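Local atomic coordinates of GCN5-related N-acetyltransferase (Streptococcus suis, PDB entry 3G3S), a protein that probably transfers an acetyl group from acetyl-coenzyme A to an amine, as members of the GCN5-related N-acetyltransferase family do. Residues R11-W16 with Q41-L46; G58-D63 with Q80-L85; K104-D109 with L235-D240. One frame throughout, in Å; residues are numbered along the deposited sequence. Where two conformers were deposited one is given.

Contact 1 of 3, residues R11-W16 with Q41-L46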
loop_
_atom_site.group_PDB
_atom_site.type_symbol
_atom_site.label_atom_id
_atom_site.label_comp_id
_atom_site.label_asym_id
_atom_site.label_seq_id
_atom_site.Cartn_x
_atom_site.Cartn_y
_atom_site.Cartn_z
ATOM N N ARG A 11 14.408 0.759 1.824
ATOM C CA ARG A 11 15.341 -0.001 2.671
ATOM C C ARG A 11 16.237 0.875 3.531
ATOM O O ARG A 11 16.661 0.463 4.611
ATOM C CB ARG A 11 16.191 -0.994 1.861
ATOM C CG ARG A 11 15.388 -2.234 1.436
ATOM C CD ARG A 11 16.224 -3.293 0.794
ATOM N NE ARG A 11 16.537 -2.975 -0.593
ATOM C CZ ARG A 11 15.812 -3.347 -1.651
ATOM N NH1 ARG A 11 14.684 -4.045 -1.525
ATOM N NH2 ARG A 11 16.222 -2.993 -2.861
ATOM N N LEU A 12 16.529 2.078 3.050
ATOM C CA LEU A 12 17.310 3.036 3.797
ATOM C C LEU A 12 16.711 3.396 5.140
ATOM O O LEU A 12 17.470 3.684 6.088
ATOM C CB LEU A 12 17.458 4.322 2.989
ATOM C CG LEU A 12 18.260 4.217 1.709
ATOM C CD1 LEU A 12 18.186 5.518 0.947
ATOM C CD2 LEU A 12 19.702 3.863 2.018
ATOM N N PHE A 13 15.372 3.434 5.198
ATOM C CA PHE A 13 14.618 3.758 6.411
ATOM C C PHE A 13 14.563 2.554 7.332
ATOM O O PHE A 13 14.467 2.698 8.555
ATOM C CB PHE A 13 13.199 4.201 6.054
ATOM C CG PHE A 13 13.140 5.546 5.403
ATOM C CD1 PHE A 13 13.040 6.702 6.175
ATOM C CD2 PHE A 13 13.231 5.667 4.042
ATOM C CE1 PHE A 13 12.986 7.952 5.581
ATOM C CE2 PHE A 13 13.191 6.903 3.443
ATOM C CZ PHE A 13 13.069 8.056 4.221
ATOM N N GLY A 14 14.615 1.374 6.720
ATOM C CA GLY A 14 14.702 0.127 7.448
ATOM C C GLY A 14 13.487 -0.060 8.300
ATOM O O GLY A 14 12.387 0.281 7.881
ATOM N N ASP A 15 13.720 -0.589 9.503
ATOM C CA ASP A 15 12.705 -0.826 10.500
ATOM C C ASP A 15 12.638 0.410 11.411
ATOM O O ASP A 15 13.370 0.515 12.432
ATOM C CB ASP A 15 13.098 -2.061 11.297
ATOM C CG ASP A 15 12.013 -2.532 12.218
ATOM O OD1 ASP A 15 11.046 -1.759 12.481
ATOM O OD2 ASP A 15 12.140 -3.697 12.669
ATOM N N TRP A 16 11.779 1.348 11.017
ATOM C CA TRP A 16 11.635 2.630 11.712
ATOM C C TRP A 16 10.155 2.799 11.834
ATOM O O TRP A 16 9.505 3.210 10.901
ATOM C CB TRP A 16 12.291 3.750 10.882
ATOM C CG TRP A 16 12.498 5.020 11.591
ATOM C CD1 TRP A 16 11.961 5.426 12.790
ATOM C CD2 TRP A 16 13.235 6.153 11.077
ATOM N NE1 TRP A 16 12.358 6.714 13.077
ATOM C CE2 TRP A 16 13.115 7.197 12.033
ATOM C CE3 TRP A 16 13.952 6.380 9.913
ATOM C CZ2 TRP A 16 13.721 8.419 11.874
ATOM C CZ3 TRP A 16 14.527 7.581 9.754
ATOM C CH2 TRP A 16 14.425 8.598 10.708
ATOM N N GLN A 41 21.644 6.744 -1.397
ATOM C CA GLN A 41 22.309 6.435 -0.135
ATOM C C GLN A 41 21.743 7.258 1.037
ATOM O O GLN A 41 22.034 6.980 2.189
ATOM C CB GLN A 41 23.788 6.761 -0.209
ATOM C CG GLN A 41 24.639 6.095 -1.270
ATOM C CD GLN A 41 26.110 6.556 -1.133
ATOM O OE1 GLN A 41 26.754 6.303 -0.107
ATOM N NE2 GLN A 41 26.627 7.256 -2.155
ATOM N N SER A 42 20.984 8.294 0.712
ATOM C CA SER A 42 20.422 9.230 1.653
ATOM C C SER A 42 18.995 9.521 1.213
ATOM O O SER A 42 18.731 9.640 0.046
ATOM C CB SER A 42 21.275 10.510 1.686
ATOM O OG SER A 42 22.637 10.205 2.005
ATOM N N ALA A 43 18.064 9.602 2.155
ATOM C CA ALA A 43 16.688 9.880 1.824
ATOM C C ALA A 43 15.973 10.742 2.886
ATOM O O ALA A 43 16.371 10.833 4.050
ATOM C CB ALA A 43 15.911 8.556 1.585
ATOM N N LEU A 44 14.895 11.360 2.425
ATOM C CA LEU A 44 14.059 12.260 3.186
ATOM C C LEU A 44 12.604 11.911 2.935
ATOM O O LEU A 44 12.153 11.854 1.798
ATOM C CB LEU A 44 14.279 13.715 2.744
ATOM C CG LEU A 44 13.309 14.781 3.265
ATOM C CD1 LEU A 44 13.435 15.016 4.784
ATOM C CD2 LEU A 44 13.546 16.099 2.507
ATOM N N ALA A 45 11.894 11.573 4.005
ATOM C CA ALA A 45 10.469 11.419 3.936
ATOM C C ALA A 45 9.922 12.768 4.439
ATOM O O ALA A 45 10.080 13.143 5.618
ATOM C CB ALA A 45 9.997 10.226 4.806
ATOM N N LEU A 46 9.277 13.509 3.547
ATOM C CA LEU A 46 8.771 14.843 3.853
ATOM C C LEU A 46 7.271 14.861 3.768
ATOM O O LEU A 46 6.690 14.523 2.737
ATOM C CB LEU A 46 9.374 15.842 2.864
ATOM C CG LEU A 46 8.987 17.309 2.996
ATOM C CD1 LEU A 46 9.478 17.889 4.295
ATOM C CD2 LEU A 46 9.525 18.109 1.765
#
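Phe13 and Leu12, at the C-terminal end of helix 2-13, rest on Ala43 and Ala45 of strand 42-48, and the contact across the two segments is made by apolar and van der Waals touches, with no hydrogen bond between them. The two side chains from the helix share the contact almost equally. Phe13 CZ lies 3.8 Å from Ala45 CB, and Phe13 CE2 reaches to 3.7 Å from Ala43 CB, a methyl that meets the ring obliquely. Between these two methyls the rim of the ring approaches the strand backbone, with the N of Ala45 and the carbonyl carbon of Leu44 near the ring plane; Phe13 CZ is 3.7 Å from Ala45 N. The rim atoms CE2, CZ and CE1 of Phe13 abut the strand, where two alanines present only methyls and let the helix end come close. Phe13 CG stands anti to its own carbonyl carbon (chi1 -71°), beside the backbone N, and from there the ring extends to the strand.

Leu12 uses both branches. Leu12 CD1 shares the methyl of Ala43 with Phe13, at 3.8 Å from Ala43 CB, whereas Leu12 CD2 settles 3.9 Å from Gln41 O, just before the strand.

The arrangement is a helix packed on one face of a mixed beta-sheet, as in the alpha/beta build of the GNAT family. Helix 19-26 covers the same face, with Ile21 and Leu25 against Phe13, while Leu44 faces away from helix 2-13 and touches Ile67 of helix 62-68.

Polar bonds surround the contact. The strand is paired through its backbone with both neighbours, Ala43 with Ala57 and Leu44 with Tyr33. Ser42 OG makes a probable, unusually short hydrogen bond with Gln59 O, and Leu12 O accepts a bond from Gln78 NE2.

Contact 2 of 3, residues G58-D63 with Q80-L85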
loop_
_atom_site.group_PDB
_atom_site.type_symbol
_atom_site.label_atom_id
_atom_site.label_comp_id
_atom_site.label_asym_id
_atom_site.label_seq_id
_atom_site.Cartn_x
_atom_site.Cartn_y
_atom_site.Cartn_z
ATOM N N GLY A 58 19.641 7.123 6.094
ATOM C CA GLY A 58 20.849 6.808 5.337
ATOM C C GLY A 58 22.037 7.684 5.724
ATOM O O GLY A 58 22.155 8.119 6.844
ATOM N N GLN A 59 22.969 7.870 4.796
ATOM C CA GLN A 59 24.099 8.708 5.049
ATOM C C GLN A 59 23.611 10.146 5.128
ATOM O O GLN A 59 22.690 10.527 4.396
ATOM C CB GLN A 59 25.143 8.560 3.926
ATOM C CG GLN A 59 25.767 7.176 3.863
ATOM C CD GLN A 59 26.555 6.793 5.133
ATOM O OE1 GLN A 59 27.241 7.626 5.739
ATOM N NE2 GLN A 59 26.463 5.523 5.527
ATOM N N PRO A 60 24.201 10.943 6.034
ATOM C CA PRO A 60 23.862 12.367 6.144
ATOM C C PRO A 60 24.216 13.040 4.857
ATOM O O PRO A 60 25.235 12.698 4.264
ATOM C CB PRO A 60 24.769 12.882 7.259
ATOM C CG PRO A 60 25.184 11.682 7.992
ATOM C CD PRO A 60 25.211 10.543 7.020
ATOM N N HIS A 61 23.345 13.937 4.419
ATOM C CA HIS A 61 23.484 14.646 3.164
ATOM C C HIS A 61 22.903 16.060 3.275
ATOM O O HIS A 61 21.716 16.228 3.492
ATOM C CB HIS A 61 22.760 13.896 2.055
ATOM C CG HIS A 61 23.263 14.261 0.705
ATOM N ND1 HIS A 61 23.032 15.496 0.145
ATOM C CD2 HIS A 61 24.057 13.595 -0.159
ATOM C CE1 HIS A 61 23.642 15.564 -1.024
ATOM N NE2 HIS A 61 24.262 14.421 -1.238
ATOM N N ARG A 62 23.725 17.083 3.045
ATOM C CA ARG A 62 23.269 18.440 3.276
ATOM C C ARG A 62 22.215 18.910 2.279
ATOM O O ARG A 62 21.400 19.759 2.626
ATOM C CB ARG A 62 24.451 19.412 3.375
ATOM C CG ARG A 62 25.230 19.546 2.101
ATOM C CD ARG A 62 26.395 20.526 2.238
ATOM N NE ARG A 62 27.339 20.172 3.310
ATOM C CZ ARG A 62 27.633 20.906 4.385
ATOM N NH1 ARG A 62 28.506 20.428 5.270
ATOM N NH2 ARG A 62 27.105 22.119 4.582
ATOM N N ASP A 63 22.167 18.352 1.071
ATOM C CA ASP A 63 21.143 18.793 0.133
ATOM C C ASP A 63 19.727 18.415 0.581
ATOM O O ASP A 63 18.768 19.135 0.268
ATOM C CB ASP A 63 21.408 18.271 -1.263
ATOM C CG ASP A 63 22.628 18.909 -1.911
ATOM O OD1 ASP A 63 23.278 19.787 -1.288
ATOM O OD2 ASP A 63 22.927 18.498 -3.052
ATOM N N GLN A 80 22.800 9.409 14.710
ATOM C CA GLN A 80 23.604 10.469 15.279
ATOM C C GLN A 80 24.449 11.177 14.221
ATOM O O GLN A 80 24.809 12.334 14.419
ATOM C CB GLN A 80 24.485 9.907 16.385
ATOM C CG GLN A 80 25.289 10.968 17.099
ATOM C CD GLN A 80 24.443 11.994 17.780
ATOM O OE1 GLN A 80 23.586 11.655 18.587
ATOM N NE2 GLN A 80 24.716 13.278 17.515
ATOM N N ALA A 81 24.740 10.494 13.118
ATOM C CA ALA A 81 25.536 11.092 12.023
ATOM C C ALA A 81 24.729 12.239 11.383
ATOM O O ALA A 81 25.268 13.307 11.028
ATOM C CB ALA A 81 25.919 10.049 10.997
ATOM N N TRP A 82 23.433 12.014 11.226
ATOM C CA TRP A 82 22.550 13.071 10.776
ATOM C C TRP A 82 22.477 14.221 11.793
ATOM O O TRP A 82 22.586 15.374 11.417
ATOM C CB TRP A 82 21.161 12.534 10.518
ATOM C CG TRP A 82 20.906 11.955 9.176
ATOM C CD1 TRP A 82 20.828 10.645 8.851
ATOM C CD2 TRP A 82 20.686 12.678 7.973
ATOM N NE1 TRP A 82 20.517 10.494 7.554
ATOM C CE2 TRP A 82 20.464 11.729 6.961
ATOM C CE3 TRP A 82 20.673 14.044 7.645
ATOM C CZ2 TRP A 82 20.177 12.092 5.637
ATOM C CZ3 TRP A 82 20.409 14.411 6.335
ATOM C CH2 TRP A 82 20.161 13.436 5.344
ATOM N N SER A 83 22.335 13.919 13.083
ATOM C CA SER A 83 22.284 14.968 14.097
ATOM C C SER A 83 23.520 15.858 14.076
ATOM O O SER A 83 23.422 17.068 14.235
ATOM C CB SER A 83 22.128 14.357 15.475
ATOM O OG SER A 83 20.915 13.642 15.534
ATOM N N ASP A 84 24.676 15.226 13.911
ATOM C CA ASP A 84 25.937 15.918 13.896
ATOM C C ASP A 84 25.990 16.842 12.704
ATOM O O ASP A 84 26.527 17.941 12.803
ATOM C CB ASP A 84 27.117 14.939 13.830
ATOM C CG ASP A 84 27.302 14.135 15.106
ATOM O OD1 ASP A 84 26.713 14.459 16.143
ATOM O OD2 ASP A 84 28.081 13.185 15.062
ATOM N N LEU A 85 25.434 16.413 11.573
ATOM C CA LEU A 85 25.435 17.279 10.391
ATOM C C LEU A 85 24.503 18.463 10.590
ATOM O O LEU A 85 24.835 19.584 10.252
ATOM C CB LEU A 85 25.038 16.500 9.141
ATOM C CG LEU A 85 25.036 17.324 7.846
ATOM C CD1 LEU A 85 26.454 17.839 7.602
ATOM C CD2 LEU A 85 24.456 16.515 6.634
#
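With its CG anti to the carbonyl carbon (chi1 -86°), Trp82 lays one indole face against the backbone of Gln59 to His61; in Leu85, chi1 (-179°) sets CG anti to the backbone N, and from there the CD2 branch meets Pro60 CB and His61 N. Pro60 CA sits 3.5 Å from the centroid of the six-membered Trp82 ring, 10° off the normal, a CH-pi contact over the face. His61 N lies over that face too, 3.4 Å from Trp82 CH2. The indole NE1 of Trp82 is 3.0 Å from Gly58 O. Proline suits this place, for its compact ring also fits the helix surface: Pro60 CG is 3.5 Å from Ala81 CB, and Pro60 CB is 3.7 Å from Leu85 CD2. Ala81, with a single methyl, permits the close approach. Farther out the Arg62 side chain crosses that of Leu85 at about a right angle and also touches Glu88 and Val89 of helix 80-90.

His61 takes the N-cap position of helix 62-68, where its ND1 accepts from Asp63 N (3.1 Å), the donor near the imidazole plane. Proline-on-tryptophan packing here joins the capped N-terminus of one helix to the first turns of helix 80-90, on the outer surface of the alpha/beta fold.

Contact 3 of 3, residues K104-D109 with L235-D240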
loop_
_atom_site.group_PDB
_atom_site.type_symbol
_atom_site.label_atom_id
_atom_site.label_comp_id
_atom_site.label_asym_id
_atom_site.label_seq_id
_atom_site.Cartn_x
_atom_site.Cartn_y
_atom_site.Cartn_z
ATOM N N LYS A 104 3.882 0.329 19.057
ATOM C CA LYS A 104 2.771 0.197 18.122
ATOM C C LYS A 104 1.896 -1.036 18.331
ATOM O O LYS A 104 1.040 -1.307 17.495
ATOM C CB LYS A 104 3.292 0.212 16.687
ATOM C CG LYS A 104 4.142 1.459 16.362
ATOM C CD LYS A 104 3.385 2.729 16.672
ATOM C CE LYS A 104 4.243 3.995 16.602
ATOM N NZ LYS A 104 3.460 5.143 17.213
ATOM N N ASP A 105 2.093 -1.755 19.428
ATOM C CA ASP A 105 1.305 -2.977 19.750
ATOM C C ASP A 105 0.339 -2.772 20.923
ATOM O O ASP A 105 0.050 -3.702 21.700
ATOM C CB ASP A 105 2.259 -4.137 20.079
ATOM C CG ASP A 105 3.143 -3.846 21.273
ATOM O OD1 ASP A 105 3.021 -2.757 21.871
ATOM O OD2 ASP A 105 3.978 -4.712 21.610
ATOM N N THR A 106 -0.183 -1.567 21.020
ATOM C CA THR A 106 -1.022 -1.143 22.118
ATOM C C THR A 106 -2.247 -1.999 22.382
ATOM O O THR A 106 -2.992 -2.319 21.474
ATOM C CB THR A 106 -1.539 0.264 21.825
ATOM O OG1 THR A 106 -0.476 1.026 21.253
ATOM C CG2 THR A 106 -2.020 0.920 23.074
ATOM N N GLU A 107 -2.452 -2.337 23.648
ATOM C CA GLU A 107 -3.662 -3.009 24.085
ATOM C C GLU A 107 -4.483 -1.920 24.753
ATOM O O GLU A 107 -4.099 -1.434 25.801
ATOM C CB GLU A 107 -3.354 -4.130 25.098
ATOM C CG GLU A 107 -2.562 -5.324 24.563
ATOM C CD GLU A 107 -2.094 -6.276 25.690
ATOM O OE1 GLU A 107 -2.800 -6.413 26.721
ATOM O OE2 GLU A 107 -1.014 -6.891 25.531
ATOM N N PHE A 108 -5.582 -1.518 24.138
ATOM C CA PHE A 108 -6.462 -0.489 24.698
ATOM C C PHE A 108 -7.544 -1.086 25.592
ATOM O O PHE A 108 -8.037 -2.162 25.314
ATOM C CB PHE A 108 -7.147 0.294 23.585
ATOM C CG PHE A 108 -6.196 1.104 22.765
ATOM C CD1 PHE A 108 -5.604 2.231 23.306
ATOM C CD2 PHE A 108 -5.888 0.745 21.462
ATOM C CE1 PHE A 108 -4.719 2.982 22.562
ATOM C CE2 PHE A 108 -4.996 1.504 20.713
ATOM C CZ PHE A 108 -4.421 2.613 21.263
ATOM N N ASP A 109 -7.912 -0.357 26.640
ATOM C CA ASP A 109 -8.960 -0.765 27.569
ATOM C C ASP A 109 -10.155 0.002 27.107
ATOM O O ASP A 109 -10.303 1.167 27.423
ATOM C CB ASP A 109 -8.525 -0.410 28.983
ATOM C CG ASP A 109 -9.558 -0.744 30.039
ATOM O OD1 ASP A 109 -10.721 -1.006 29.689
ATOM O OD2 ASP A 109 -9.175 -0.686 31.228
ATOM N N LEU A 235 -3.975 6.900 28.230
ATOM C CA LEU A 235 -4.841 6.329 27.195
ATOM C C LEU A 235 -4.485 4.903 26.832
ATOM O O LEU A 235 -5.171 4.289 26.031
ATOM C CB LEU A 235 -4.820 7.205 25.940
ATOM C CG LEU A 235 -5.412 8.609 26.129
ATOM C CD1 LEU A 235 -5.062 9.477 24.957
ATOM C CD2 LEU A 235 -6.928 8.570 26.330
ATOM N N GLY A 236 -3.378 4.399 27.362
ATOM C CA GLY A 236 -2.974 3.004 27.158
ATOM C C GLY A 236 -1.690 2.781 26.413
ATOM O O GLY A 236 -1.237 1.653 26.326
ATOM N N TYR A 237 -1.105 3.836 25.848
ATOM C CA TYR A 237 0.142 3.678 25.113
ATOM C C TYR A 237 1.298 3.435 26.078
ATOM O O TYR A 237 1.237 3.802 27.258
ATOM C CB TYR A 237 0.409 4.913 24.230
ATOM C CG TYR A 237 -0.647 5.171 23.189
ATOM C CD1 TYR A 237 -0.567 4.572 21.946
ATOM C CD2 TYR A 237 -1.702 6.039 23.422
ATOM C CE1 TYR A 237 -1.529 4.772 20.999
ATOM C CE2 TYR A 237 -2.647 6.288 22.454
ATOM C CZ TYR A 237 -2.547 5.671 21.222
ATOM O OH TYR A 237 -3.512 5.852 20.252
ATOM N N GLU A 238 2.347 2.788 25.593
ATOM C CA GLU A 238 3.543 2.574 26.380
ATOM C C GLU A 238 4.712 3.143 25.620
ATOM O O GLU A 238 4.792 3.030 24.391
ATOM C CB GLU A 238 3.788 1.101 26.648
ATOM C CG GLU A 238 2.775 0.518 27.614
ATOM C CD GLU A 238 3.005 -0.943 27.904
ATOM O OE1 GLU A 238 4.087 -1.459 27.551
ATOM O OE2 GLU A 238 2.089 -1.572 28.494
ATOM N N LEU A 239 5.618 3.747 26.369
ATOM C CA LEU A 239 6.813 4.354 25.817
ATOM C C LEU A 239 7.674 3.319 25.106
ATOM O O LEU A 239 7.835 2.192 25.603
ATOM C CB LEU A 239 7.638 4.978 26.939
ATOM C CG LEU A 239 9.024 5.522 26.583
ATOM C CD1 LEU A 239 8.956 6.790 25.719
ATOM C CD2 LEU A 239 9.813 5.801 27.869
ATOM N N ASP A 240 8.179 3.695 23.930
ATOM C CA ASP A 240 9.140 2.902 23.186
ATOM C C ASP A 240 10.483 3.504 23.586
ATOM O O ASP A 240 11.237 2.917 24.359
ATOM C CB ASP A 240 8.876 2.997 21.674
ATOM C CG ASP A 240 9.949 2.286 20.823
ATOM O OD1 ASP A 240 10.858 1.650 21.396
ATOM O OD2 ASP A 240 9.858 2.343 19.568
HETATM O O HOH W 1 1.784 1.530 22.864
HETATM O O HOH W 2 -0.341 -1.507 25.391
HETATM O O HOH W 3 -6.537 2.025 27.267
#
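Leu235 O, at the end of helix 226-235, meets the ring edge of Phe108, 3.4 Å from its CD1, and also receives a bond from a water that accepts from Asp109 N. The helix ends here in a Schellman motif and leads into strand 239-248 of the GNAT-family sheet, while Thr106 to Asp109 belong to the loop between strand 94-102 and helix 110-118. Gly236 closes the motif with positive phi (116°); a side chain here would collide with the carbonyl O of Leu235 and press on Phe108 CD1. Gly236 O touches Thr106 CG2 at 3.4 Å.

Next, Tyr237 offers a ring face to Phe108. The pair is edge-to-face, planes at 83° and centroids 5.1 Å apart, with Phe108 CE1 over the rim of the tyrosine. An aromatic with a polar tip suits this buried place, for Tyr237 OH is hydrogen-bonded to Pro219 O; Ile209 of helix 200-214 packs on both rings. Thr106 OG1 lies obliquely beside Tyr237 CD1 and bonds to Tyr218 OH.

Glu238 is backbone-bonded to Lys103 beside strand 94-102, and Glu238 N donates to a water 3.1 Å away that is itself 2.8 Å from Thr106 OG1.

Contact 1 is buried, contact 3 partly so, and contact 2 lies at the surface. Contacts 1 and 2 are neighbours, their centres 12 Å apart, and they are joined where strand 42-48 pairs with strand 52-58: Gln41, just before the first, probably accepts through its O a hydrogen bond from the N of Gln59, just after the second. Contact 3 stands apart, about 25 Å from contact 1 and 31 Å from contact 2, centre to centre, although contacts 1 and 3 both reach the same sheet. The chemistry follows the place: alanine methyls against the rim of an aromatic ring in the buried contact, a proline on an indole beside a helix cap at the surface, and water bridges around an aromatic pair in between.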